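Local coordinates for protein AxyAgu115A (Amphibacillus xylanus NBRC 15112, PDB 6NPS) that probably acts as a family GH115 alpha-glucuronidase, a glycoside hydrolase that removes glucuronic acid side groups from arabinoglucuronoxylan, at residues A[216-221]-A[412-417]. The protein carries 3 engineered substitutions. Numbering follows the deposited sequence.
Sequences AMWSAR and DYHGGP
Trp218 and His414 meet across two loops whose backbones stay well apart, 11.9 Å between their CA atoms, so the gap is spanned by side chains, mostly by the indole. Both point their CB atoms toward the opposite loop, and contact is made chiefly by the two rings, with His414 CB at the margin. The benzo end of the indole leads: the edge of its six-membered ring is turned toward the imidazole face in an offset edge-to-face pair, with centroids 5.2 Å apart and planes inclined at 66°. The nearest indole atom is CH2. His414 CG lies in the indole plane, beyond its edge, with Trp218 CH2 at 3.6 Å from it, while Trp218 CH2 is 3.9 Å from both CB and NE2 of His414. The closest carbons are modelled implausibly near each other and the tryptophan is poorly ordered, so the exact spacing is doubtful. Tryptophan suits its place through its reach, histidine by pairing a pi face with a polar nitrogen. His414 CG stands anti to the backbone N (chi1 -178°), which carries the imidazole out toward the indole; its ND1 is hydrogen-bonded to Glu421, which restrains the ring's rotation, and Trp645 makes another edge-to-face contact with it. An alanine at His414 is likely to deprive the indole edge of its aromatic partner and Glu421 of this hydrogen bond. Glu178 accepts a hydrogen bond from Trp218 N. A glycerol, probably from the crystallisation liquor, lies near Trp218, as such molecules often do in pockets. The loops follow parallel strands 212-214 and 405-410, and the pair thus bridges beta-to-alpha loops on the C-terminal side of a TIM-type barrel, where such glycosidases characteristically form their active site.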
ATOM      1  N   ALA A 216     -23.351 -19.926 -30.636  1.00 31.54           N
ATOM      2  CA  ALA A 216     -22.148 -20.224 -29.873  1.00 35.91           C
ATOM      3  C   ALA A 216     -21.114 -20.896 -30.771  1.00 38.35           C
ATOM      4  O   ALA A 216     -21.457 -21.684 -31.669  1.00 35.26           O
ATOM      5  CB  ALA A 216     -22.488 -21.120 -28.681  1.00 37.31           C
ATOM      6  N   MET A 217     -19.849 -20.540 -30.555  1.00 37.66           N
ATOM      7  CA  MET A 217     -18.787 -20.909 -31.469  1.00 42.57           C
ATOM      8  C   MET A 217     -17.466 -21.220 -30.788  1.00 47.66           C
ATOM      9  O   MET A 217     -16.506 -21.538 -31.494  1.00 48.12           O
ATOM     10  CB  MET A 217     -18.549 -19.794 -32.503  1.00 50.35           C
ATOM     11  CG  MET A 217     -18.414 -18.435 -31.833  1.00 62.84           C
ATOM     12  SD  MET A 217     -16.755 -17.757 -31.551  1.00 70.74           S
ATOM     13  CE  MET A 217     -16.662 -16.641 -32.947  1.00 82.92           C
ATOM     14  N   TRP A 218     -17.369 -21.153 -29.458  1.00 47.06           N
ATOM     15  CA  TRP A 218     -16.055 -21.368 -28.851  1.00 53.94           C
ATOM     16  C   TRP A 218     -15.667 -22.842 -28.835  1.00 57.17           C
ATOM     17  O   TRP A 218     -14.577 -23.204 -29.301  1.00 63.99           O
ATOM     18  CB  TRP A 218     -15.988 -20.774 -27.440  1.00 63.89           C
ATOM     19  CG  TRP A 218     -15.532 -19.352 -27.499  1.00 84.61           C
ATOM     20  CD1 TRP A 218     -15.359 -18.601 -28.629  1.00 91.13           C
ATOM     21  CD2 TRP A 218     -15.187 -18.501 -26.399  1.00 99.26           C
ATOM     22  NE1 TRP A 218     -14.942 -17.337 -28.305  1.00 97.34           N
ATOM     23  CE2 TRP A 218     -14.823 -17.246 -26.943  1.00102.22           C
ATOM     24  CE3 TRP A 218     -15.149 -18.672 -25.006  1.00101.40           C
ATOM     25  CZ2 TRP A 218     -14.426 -16.171 -26.143  1.00104.24           C
ATOM     26  CZ3 TRP A 218     -14.758 -17.604 -24.218  1.00102.64           C
ATOM     27  CH2 TRP A 218     -14.403 -16.371 -24.788  1.00104.61           C
ATOM     28  N   SER A 219     -16.506 -23.702 -28.254  1.00 54.33           N
ATOM     29  CA  SER A 219     -16.286 -25.151 -28.268  1.00 59.53           C
ATOM     30  C   SER A 219     -17.516 -25.858 -28.833  1.00 62.96           C
ATOM     31  O   SER A 219     -18.004 -26.872 -28.302  1.00 66.78           O
ATOM     32  CB  SER A 219     -15.948 -25.682 -26.880  1.00 71.87           C
ATOM     33  OG  SER A 219     -17.138 -25.996 -26.179  1.00 80.24           O
ATOM     34  N   ALA A 220     -18.055 -25.282 -29.896  1.00 51.64           N
ATOM     35  CA  ALA A 220     -19.283 -25.747 -30.511  1.00 47.23           C
ATOM     36  C   ALA A 220     -19.167 -25.502 -32.002  1.00 43.53           C
ATOM     37  O   ALA A 220     -18.461 -24.587 -32.439  1.00 43.57           O
ATOM     38  CB  ALA A 220     -20.510 -25.011 -29.952  1.00 48.35           C
ATOM     39  N   ARG A 221     -19.883 -26.309 -32.779  1.00 41.22           N
ATOM     40  CA  ARG A 221     -19.975 -26.127 -34.226  1.00 36.20           C
ATOM     41  C   ARG A 221     -21.458 -26.196 -34.560  1.00 36.54           C
ATOM     42  O   ARG A 221     -22.034 -27.293 -34.592  1.00 36.00           O
ATOM     43  CB  ARG A 221     -19.194 -27.208 -34.978  1.00 40.74           C
ATOM     44  CG  ARG A 221     -17.698 -27.038 -34.867  1.00 39.11           C
ATOM     45  CD  ARG A 221     -16.975 -28.235 -35.480  1.00 43.52           C
ATOM     46  NE  ARG A 221     -17.223 -29.471 -34.742  1.00 49.32           N
ATOM     47  CZ  ARG A 221     -17.115 -30.699 -35.257  1.00 52.22           C
ATOM     48  NH1 ARG A 221     -16.741 -30.870 -36.519  1.00 51.57           N
ATOM     49  NH2 ARG A 221     -17.370 -31.761 -34.510  1.00 57.13           N
ATOM     50  N   ASP A 412     -21.508  -7.735 -23.173  1.00 29.46           N
ATOM     51  CA  ASP A 412     -20.680  -8.789 -22.593  1.00 29.39           C
ATOM     52  C   ASP A 412     -19.406  -8.834 -23.412  1.00 28.90           C
ATOM     53  O   ASP A 412     -19.465  -8.720 -24.635  1.00 30.91           O
ATOM     54  CB  ASP A 412     -21.440 -10.120 -22.641  1.00 37.04           C
ATOM     55  CG  ASP A 412     -20.809 -11.236 -21.806  1.00 48.54           C
ATOM     56  OD1 ASP A 412     -19.737 -11.757 -22.195  1.00 49.89           O
ATOM     57  OD2 ASP A 412     -21.425 -11.630 -20.778  1.00 52.24           O
ATOM     58  N   TYR A 413     -18.257  -8.950 -22.760  1.00 26.51           N
ATOM     59  CA  TYR A 413     -17.017  -8.970 -23.515  1.00 29.68           C
ATOM     60  C   TYR A 413     -15.929  -9.709 -22.751  1.00 30.42           C
ATOM     61  O   TYR A 413     -15.694  -9.449 -21.572  1.00 28.85           O
ATOM     62  CB  TYR A 413     -16.555  -7.554 -23.835  1.00 30.85           C
ATOM     63  CG  TYR A 413     -15.270  -7.504 -24.637  1.00 32.79           C
ATOM     64  CD1 TYR A 413     -15.180  -8.128 -25.889  1.00 34.29           C
ATOM     65  CD2 TYR A 413     -14.160  -6.793 -24.163  1.00 31.23           C
ATOM     66  CE1 TYR A 413     -14.007  -8.094 -26.638  1.00 35.28           C
ATOM     67  CE2 TYR A 413     -13.017  -6.713 -24.908  1.00 30.84           C
ATOM     68  CZ  TYR A 413     -12.941  -7.367 -26.135  1.00 34.74           C
ATOM     69  OH  TYR A 413     -11.804  -7.307 -26.864  1.00 39.34           O
ATOM     70  N   HIS A 414     -15.215 -10.556 -23.451  1.00 29.63           N
ATOM     71  CA  HIS A 414     -14.083 -11.294 -22.902  1.00 31.14           C
ATOM     72  C   HIS A 414     -12.846 -10.691 -23.552  1.00 34.36           C
ATOM     73  O   HIS A 414     -12.525 -11.024 -24.694  1.00 32.43           O
ATOM     74  CB  HIS A 414     -14.265 -12.775 -23.227  1.00 32.84           C
ATOM     75  CG  HIS A 414     -13.204 -13.674 -22.678  1.00 39.38           C
ATOM     76  ND1 HIS A 414     -12.992 -13.838 -21.323  1.00 39.83           N
ATOM     77  CD2 HIS A 414     -12.304 -14.478 -23.303  1.00 40.98           C
ATOM     78  CE1 HIS A 414     -12.017 -14.715 -21.141  1.00 42.93           C
ATOM     79  NE2 HIS A 414     -11.585 -15.113 -22.324  1.00 41.19           N
ATOM     80  N   GLY A 415     -12.138  -9.820 -22.844  1.00 27.51           N
ATOM     81  CA  GLY A 415     -10.991  -9.147 -23.438  1.00 28.61           C
ATOM     82  C   GLY A 415     -10.586  -7.977 -22.566  1.00 33.94           C
ATOM     83  O   GLY A 415     -11.052  -7.855 -21.437  1.00 31.40           O
ATOM     84  N   GLY A 416      -9.715  -7.118 -23.098  1.00 30.63           N
ATOM     85  CA  GLY A 416      -9.214  -5.991 -22.321  1.00 32.66           C
ATOM     86  C   GLY A 416     -10.086  -4.734 -22.363  1.00 35.86           C
ATOM     87  O   GLY A 416     -10.955  -4.598 -23.228  1.00 31.69           O
ATOM     88  N   PRO A 417      -9.855  -3.767 -21.430  1.00 32.50           N
ATOM     89  CA  PRO A 417      -8.878  -3.871 -20.317  1.00 34.75           C
ATOM     90  C   PRO A 417      -9.277  -4.874 -19.232  1.00 33.57           C
ATOM     91  O   PRO A 417      -8.394  -5.406 -18.579  1.00 32.50           O
ATOM     92  CB  PRO A 417      -8.850  -2.435 -19.721  1.00 36.02           C
ATOM     93  CG  PRO A 417      -9.347  -1.558 -20.793  1.00 38.24           C
ATOM     94  CD  PRO A 417     -10.375  -2.387 -21.556  1.00 35.91           C
TER